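Local coordinates for homoserine dehydrogenase (Thermoplasma acidophilum, PDB 3ING) that catalyses the NADP(H)-dependent interconversion of L-aspartate semialdehyde and L-homoserine on the route to threonine and methionine, at the NADPH dihydro-nicotinamide-adenine-dinucleotide phosphate site. Coordinates in Å, arbitrary orientation; residue numbers count along the deposited sequence, not the author numbering.

The NADPH dihydro-nicotinamide-adenine-dinucleotide phosphate site. Residues 10-15, 42-43, 61, 72, 89-92, 98, 116-118, 143, 147, 199, 202-203, 309. With NDP (NADPH dihydro-nicotinamide-adenine-dinucleotide phosphate), chain B.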
# COMPACT_ATOMS: atom_id res chain seq x y z
N MSE A 10 12.12 16.20 16.66
CA MSE A 10 11.61 16.63 17.93
C MSE A 10 11.01 15.41 18.64
O MSE A 10 10.02 14.87 18.15
CB MSE A 10 10.50 17.65 17.74
CG MSE A 10 10.87 18.95 17.08
SE MSE A 10 11.44 20.25 18.36
CE MSE A 10 10.00 20.43 19.61
N GLY A 11 11.59 14.99 19.76
CA GLY A 11 11.11 13.82 20.49
C GLY A 11 11.90 12.59 20.15
O GLY A 11 11.98 12.21 18.99
N THR A 12 12.49 12.00 21.17
CA THR A 12 13.36 10.82 21.05
C THR A 12 13.01 9.75 22.10
O THR A 12 13.90 9.20 22.82
CB THR A 12 14.82 11.21 21.19
OG1 THR A 12 14.92 12.19 22.23
CG2 THR A 12 15.31 11.82 19.88
N GLY A 13 11.71 9.45 22.16
CA GLY A 13 11.19 8.42 23.04
C GLY A 13 11.08 7.09 22.31
O GLY A 13 11.92 6.78 21.47
N ASN A 14 10.05 6.31 22.62
CA ASN A 14 9.85 5.00 22.00
C ASN A 14 9.95 5.08 20.49
O ASN A 14 10.62 4.28 19.84
CB ASN A 14 8.48 4.43 22.38
CG ASN A 14 8.40 4.04 23.83
OD1 ASN A 14 9.37 4.13 24.53
ND2 ASN A 14 7.23 3.65 24.29
N VAL A 15 9.27 6.06 19.92
CA VAL A 15 9.21 6.15 18.47
C VAL A 15 10.44 6.90 17.93
O VAL A 15 11.11 6.43 17.05
CB VAL A 15 7.90 6.84 17.98
CG1 VAL A 15 7.96 7.10 16.49
CG2 VAL A 15 6.64 6.00 18.33
N ASP A 42 14.82 15.99 23.18
CA ASP A 42 13.91 15.38 24.08
C ASP A 42 13.36 16.55 24.94
O ASP A 42 13.53 17.70 24.58
CB ASP A 42 14.54 14.26 24.91
CG ASP A 42 15.69 14.72 25.79
OD1 ASP A 42 15.76 15.89 26.24
OD2 ASP A 42 16.51 13.83 26.11
N SER A 43 12.67 16.26 26.03
CA SER A 43 11.98 17.34 26.75
C SER A 43 12.94 18.28 27.44
O SER A 43 12.59 19.43 27.69
CB SER A 43 11.01 16.76 27.78
OG SER A 43 11.71 15.98 28.74
N LYS A 61 21.47 8.73 24.84
CA LYS A 61 20.08 8.69 25.28
C LYS A 61 19.75 7.38 26.01
O LYS A 61 19.13 7.40 27.07
CB LYS A 61 19.18 8.85 24.07
CG LYS A 61 17.67 8.95 24.34
CD LYS A 61 17.32 10.07 25.35
CE LYS A 61 15.82 10.22 25.46
NZ LYS A 61 15.42 11.29 26.46
N PHE A 72 17.29 22.43 26.55
CA PHE A 72 16.36 22.74 25.48
C PHE A 72 15.22 23.63 25.96
O PHE A 72 14.50 23.26 26.88
CB PHE A 72 15.77 21.44 24.96
CG PHE A 72 14.82 21.60 23.78
CD1 PHE A 72 15.29 22.06 22.56
CD2 PHE A 72 13.49 21.24 23.89
CE1 PHE A 72 14.45 22.17 21.49
CE2 PHE A 72 12.64 21.35 22.81
CZ PHE A 72 13.13 21.80 21.61
N CYS A 89 7.90 13.69 16.81
CA CYS A 89 7.63 12.50 17.58
C CYS A 89 7.39 12.86 19.06
O CYS A 89 7.75 12.10 19.99
CB CYS A 89 8.81 11.53 17.45
SG CYS A 89 8.94 10.81 15.79
N THR A 90 6.83 14.03 19.29
CA THR A 90 6.51 14.49 20.66
C THR A 90 5.12 13.95 21.04
O THR A 90 4.37 13.56 20.18
CB THR A 90 6.48 16.02 20.77
OG1 THR A 90 5.41 16.52 19.96
CG2 THR A 90 7.82 16.64 20.30
N PRO A 91 4.80 13.90 22.35
CA PRO A 91 3.49 13.43 22.78
C PRO A 91 2.39 14.41 22.46
O PRO A 91 2.63 15.62 22.28
CB PRO A 91 3.65 13.32 24.31
CG PRO A 91 5.07 13.51 24.62
CD PRO A 91 5.63 14.27 23.50
N ALA A 92 1.16 13.90 22.43
CA ALA A 92 -0.01 14.72 22.22
C ALA A 92 -0.22 15.75 23.30
O ALA A 92 -0.19 15.44 24.47
CB ALA A 92 -1.26 13.83 22.12
N ARG A 98 0.35 23.61 20.52
CA ARG A 98 1.79 23.48 20.50
C ARG A 98 2.29 22.91 19.15
O ARG A 98 3.27 23.40 18.56
CB ARG A 98 2.25 22.58 21.67
CG ARG A 98 3.76 22.44 21.74
CD ARG A 98 4.27 21.53 22.88
NE ARG A 98 3.76 20.17 22.78
CZ ARG A 98 4.19 19.27 21.88
NH1 ARG A 98 5.11 19.56 20.96
NH2 ARG A 98 3.66 18.07 21.88
N ALA A 116 4.24 11.90 13.64
CA ALA A 116 3.61 10.75 14.34
C ALA A 116 2.60 11.22 15.38
O ALA A 116 1.78 10.44 15.86
CB ALA A 116 4.72 9.89 15.07
N ASN A 117 2.69 12.49 15.74
CA ASN A 117 1.83 13.08 16.76
C ASN A 117 0.47 13.41 16.13
O ASN A 117 0.41 14.03 15.09
CB ASN A 117 2.56 14.30 17.35
CG ASN A 117 1.69 15.14 18.31
OD1 ASN A 117 0.52 15.27 18.09
ND2 ASN A 117 2.30 15.73 19.32
N LYS A 118 -0.61 12.94 16.77
CA LYS A 118 -1.98 13.05 16.26
C LYS A 118 -2.73 14.28 16.70
O LYS A 118 -3.78 14.60 16.13
CB LYS A 118 -2.77 11.83 16.73
CG LYS A 118 -2.05 10.56 16.33
CD LYS A 118 -2.44 9.36 17.16
CE LYS A 118 -1.28 8.33 17.15
NZ LYS A 118 -1.54 7.18 18.05
N ALA A 143 2.34 7.72 10.40
CA ALA A 143 2.37 7.14 11.74
C ALA A 143 1.23 7.56 12.66
O ALA A 143 1.05 6.95 13.70
CB ALA A 143 3.73 7.48 12.41
N GLY A 147 -0.05 3.10 13.59
CA GLY A 147 1.41 3.16 13.58
C GLY A 147 2.12 2.61 12.37
O GLY A 147 2.38 3.32 11.41
N GLY A 199 5.60 -0.76 24.37
CA GLY A 199 5.89 0.59 23.91
C GLY A 199 4.76 1.24 23.16
O GLY A 199 4.99 2.28 22.54
N GLU A 202 0.11 5.45 25.14
CA GLU A 202 0.32 6.86 25.01
C GLU A 202 1.03 7.39 26.23
O GLU A 202 0.89 6.84 27.33
CB GLU A 202 -1.02 7.57 24.88
CG GLU A 202 -1.66 7.39 23.52
CD GLU A 202 -1.02 8.28 22.50
OE1 GLU A 202 -1.42 9.47 22.40
OE2 GLU A 202 -0.10 7.79 21.80
N SER A 203 1.77 8.49 26.04
CA SER A 203 2.47 9.19 27.08
C SER A 203 1.51 9.56 28.22
O SER A 203 1.92 9.67 29.39
CB SER A 203 3.16 10.44 26.50
OG SER A 203 4.05 10.06 25.47
N THR A 309 6.27 1.81 13.79
CA THR A 309 5.79 3.17 13.66
C THR A 309 6.93 4.05 13.17
O THR A 309 6.75 4.87 12.28
CB THR A 309 5.27 3.67 15.03
OG1 THR A 309 4.17 2.85 15.47
CG2 THR A 309 4.83 5.17 15.03
PA NDP B . 7.37 9.02 24.42
O1A NDP B . 8.05 7.72 24.60
O2A NDP B . 6.73 9.60 25.62
O5B NDP B . 8.41 10.12 23.86
C5B NDP B . 8.13 11.50 23.69
C4B NDP B . 9.41 12.26 23.39
O4B NDP B . 9.17 13.64 23.31
C3B NDP B . 10.44 12.13 24.52
O3B NDP B . 11.75 12.31 24.03
C2B NDP B . 10.07 13.25 25.43
O2B NDP B . 11.12 13.68 26.26
C1B NDP B . 9.79 14.32 24.41
N9A NDP B . 8.92 15.39 24.86
C8A NDP B . 7.89 15.39 25.76
N7A NDP B . 7.35 16.65 25.76
C5A NDP B . 8.02 17.41 24.88
C6A NDP B . 7.86 18.74 24.54
N6A NDP B . 6.76 19.39 24.88
N1A NDP B . 8.71 19.20 23.60
C2A NDP B . 9.71 18.44 23.03
N3A NDP B . 9.88 17.11 23.35
C4A NDP B . 9.00 16.63 24.29
O3 NDP B . 6.29 8.91 23.24
PN NDP B . 6.29 7.85 22.03
O1N NDP B . 5.75 6.55 22.53
O2N NDP B . 7.65 7.91 21.41
O5D NDP B . 5.19 8.46 21.01
C5D NDP B . 5.58 9.66 20.35
C4D NDP B . 4.44 10.13 19.45
O4D NDP B . 4.20 9.11 18.51
C3D NDP B . 3.14 10.34 20.17
O3D NDP B . 2.47 11.54 19.78
C2D NDP B . 2.33 9.10 19.85
O2D NDP B . 0.94 9.32 19.89
C1D NDP B . 2.82 8.78 18.46
N1N NDP B . 2.60 7.40 18.06
C2N NDP B . 3.13 6.39 18.82
C3N NDP B . 2.81 5.06 18.60
C7N NDP B . 3.53 4.02 19.37
O7N NDP B . 3.79 2.84 18.70
N7N NDP B . 4.00 4.23 20.59
C4N NDP B . 2.15 4.62 17.30
C5N NDP B . 1.65 5.80 16.52
C6N NDP B . 1.90 7.12 16.91
P2B NDP B . 11.94 12.70 27.23
O1X NDP B . 12.73 13.71 28.02
O2X NDP B . 12.72 11.60 26.45
O3X NDP B . 10.88 12.04 28.06
O HOH W 1 9.39 9.79 20.49
O HOH W 2 -0.41 11.69 19.44
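Thr90 OG1 is gripped by three N-H donors: Arg98 NH1 and NH2 close on this hydroxyl oxygen end-on, both nearly in the guanidinium plane, with NH2 at 3.0 Å from OG1, and Asn117 ND2 joins them in its own amide plane. Chi1 of 65° seats OG1 between the backbone N and carbonyl carbon and turns CG2 over a face of the adenine, by N3A and C2A. An alanine here would lose the hydroxyl and CG2 and would probably loosen Arg98, whose guanidinium lays a face against the adenine amino N6A. The Thr90 carbonyl O takes the nicotinamide-ribose 3'-hydroxyl O3D on a lone pair at 2.8 Å. Pro91 CD and Ser43 CB sandwich the adenine five-membered ring from opposite faces, Thr90 CG2 on the Pro91 side. Ser43 also holds the 2'-phosphate, its N and OG both donating to O1X, with OG at 2.6 Å from it. Lys61 reaches in tip-first, NZ salt-bridging phosphate O2X at 2.7 Å and Asp42 OD2, a pairing consistent with NADPH recognition. Asn14 N donates to diphosphate O1A. Val15 N donates to O2N at 2.9 Å, nearly straight (171°), while Ser203 OG donates to O2A. Glu202 OE2 accepts the 2'-hydroxyl O2D through its syn lone pair at 2.7 Å. The carboxamide N7N donates to Gly199 O, 2.9 Å away, which Asn14 ND2 also approaches, from above the carbonyl plane. Thr309 CG2 sits over the dihydronicotinamide face. Lys217, the likely proton donor, lies about 12 Å from the site centre. The Rossmann glycine motif, residues 11-16, runs from the end of strand 4-10 into the first turn of helix 14-29, whose amino end likely stabilises the diphosphate charge.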